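Putative cytoplasmic protein (Salmonella typhimurium, PDB 2GK3) is of unknown function but probably belongs to the class I glutamine amidotransferase-like family and forms a hexamer. Local coordinates at residues Gly232-Gln235 with Phe236-Trp239. Residues are numbered along the deposited sequence; the frame is centred on the assembly and turned at random.
Sequences GTQQ and FMSW
Gln234 O takes two bonds from Ser238, one from the hydroxyl and one from the backbone amide, and so ties the first residue beyond a short helix back to the helix's first residue. Ser238 OG lies 2.7 Å from Gln234 O and Ser238 N 3.1 Å from the same oxygen, each tilted out of the carbonyl plane and arriving from opposite faces of it. The hydroxyl reaches back because chi1 of Ser238 (42°) sets OG between its own backbone N and carbonyl carbon. One residue earlier, Met237 N bonds to Thr233 O at 3.0 Å.

The 234-237 helix is barely longer than one turn, and Thr233 serves as its N-cap: Thr233 OG1 accepts from Phe236 N at 3.1 Å, illustrating how a side-chain oxygen can serve a first-turn amide that lacks an earlier helical carbonyl. Thr233 OG1 also bonds to Val185 O of the strand 185-194, and Gln235 OE1 to Val185 N, fastening the turn to that strand in what is, by family, probably a glutamine amidotransferase-like fold.

The Phe236 side chain crosses that of Thr233 at about a right angle, Phe236 CB 3.6 Å from Thr233 OG1. With CG anti to the backbone N (chi1 175°), the Phe236 ring turns an edge to Gly232, with Phe236 CD2 4.0 Å from Gly232 CA, and it meets Tyr242 of helix 242-253 edge-to-face. The chain of selenomethionine Met237, bent at chi2 and chi3, runs back alongside the first residues, Met237 CG lying 3.2 Å from Thr233 O and 3.6 Å from Gln234 CA. Gln234 packs on Leu101 of a second subunit of the hexamer.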
loop_
_atom_site.group_PDB
_atom_site.type_symbol
_atom_site.label_atom_id
_atom_site.label_comp_id
_atom_site.label_asym_id
_atom_site.label_seq_id
_atom_site.Cartn_x
_atom_site.Cartn_y
_atom_site.Cartn_z
ATOM N N GLY E 232 -13.588 -17.730 -16.074
ATOM C CA GLY E 232 -14.695 -17.792 -17.024
ATOM C C GLY E 232 -14.255 -17.103 -18.309
ATOM O O GLY E 232 -13.986 -15.906 -18.319
ATOM N N THR E 233 -14.154 -17.861 -19.393
ATOM C CA THR E 233 -13.672 -17.310 -20.661
ATOM C C THR E 233 -14.768 -16.579 -21.413
ATOM O O THR E 233 -15.947 -16.814 -21.169
ATOM C CB THR E 233 -13.100 -18.386 -21.576
ATOM O OG1 THR E 233 -14.090 -19.401 -21.786
ATOM C CG2 THR E 233 -11.846 -18.977 -20.962
ATOM N N GLN E 234 -14.365 -15.695 -22.328
ATOM C CA GLN E 234 -15.302 -15.021 -23.226
ATOM C C GLN E 234 -16.138 -16.061 -23.949
ATOM O O GLN E 234 -17.322 -15.852 -24.196
ATOM C CB GLN E 234 -14.558 -14.146 -24.246
ATOM C CG GLN E 234 -13.922 -12.875 -23.675
ATOM C CD GLN E 234 -14.878 -12.109 -22.760
ATOM O OE1 GLN E 234 -15.950 -11.631 -23.189
ATOM N NE2 GLN E 234 -14.498 -12.001 -21.478
ATOM N N GLN E 235 -15.509 -17.187 -24.280
ATOM C CA GLN E 235 -16.198 -18.319 -24.891
ATOM C C GLN E 235 -17.295 -18.873 -23.971
ATOM O O GLN E 235 -18.372 -19.263 -24.426
ATOM C CB GLN E 235 -15.185 -19.391 -25.275
ATOM C CG GLN E 235 -15.786 -20.697 -25.769
ATOM C CD GLN E 235 -14.727 -21.730 -26.061
ATOM O OE1 GLN E 235 -14.662 -22.766 -25.413
ATOM N NE2 GLN E 235 -13.868 -21.439 -27.029
ATOM N N PHE E 236 -17.030 -18.884 -22.674
ATOM C CA PHE E 236 -18.034 -19.334 -21.720
ATOM C C PHE E 236 -19.203 -18.336 -21.613
ATOM O O PHE E 236 -20.365 -18.743 -21.560
ATOM C CB PHE E 236 -17.377 -19.614 -20.367
ATOM C CG PHE E 236 -18.340 -19.966 -19.278
ATOM C CD1 PHE E 236 -19.384 -20.863 -19.502
ATOM C CD2 PHE E 236 -18.185 -19.421 -18.011
ATOM C CE1 PHE E 236 -20.272 -21.203 -18.483
ATOM C CE2 PHE E 236 -19.061 -19.752 -16.978
ATOM C CZ PHE E 236 -20.103 -20.640 -17.213
HETATM N N MSE E 237 -18.876 -17.040 -21.600
HETATM C CA MSE E 237 -19.883 -15.956 -21.533
HETATM C C MSE E 237 -20.863 -16.017 -22.700
HETATM O O MSE E 237 -22.068 -15.810 -22.532
HETATM C CB MSE E 237 -19.232 -14.577 -21.591
HETATM C CG MSE E 237 -17.944 -14.390 -20.849
HETATM SE SE MSE E 237 -18.257 -13.650 -19.079
HETATM C CE MSE E 237 -18.138 -15.407 -18.231
ATOM N N SER E 238 -20.329 -16.272 -23.891
ATOM C CA SER E 238 -21.141 -16.244 -25.109
ATOM C C SER E 238 -21.542 -17.641 -25.556
ATOM O O SER E 238 -22.060 -17.829 -26.661
ATOM C CB SER E 238 -20.416 -15.483 -26.222
ATOM O OG SER E 238 -19.040 -15.821 -26.247
ATOM N N TRP E 239 -21.280 -18.618 -24.688
ATOM C CA TRP E 239 -21.775 -19.975 -24.856
ATOM C C TRP E 239 -23.314 -19.926 -24.822
ATOM O O TRP E 239 -23.890 -19.260 -23.957
ATOM C CB TRP E 239 -21.203 -20.847 -23.730
ATOM C CG TRP E 239 -21.515 -22.311 -23.781
ATOM C CD1 TRP E 239 -21.327 -23.150 -24.829
ATOM C CD2 TRP E 239 -22.030 -23.117 -22.706
ATOM N NE1 TRP E 239 -21.719 -24.420 -24.495
ATOM C CE2 TRP E 239 -22.150 -24.432 -23.196
ATOM C CE3 TRP E 239 -22.413 -22.849 -21.378
ATOM C CZ2 TRP E 239 -22.628 -25.490 -22.405
ATOM C CZ3 TRP E 239 -22.890 -23.890 -20.595
ATOM C CH2 TRP E 239 -22.994 -25.195 -21.109
#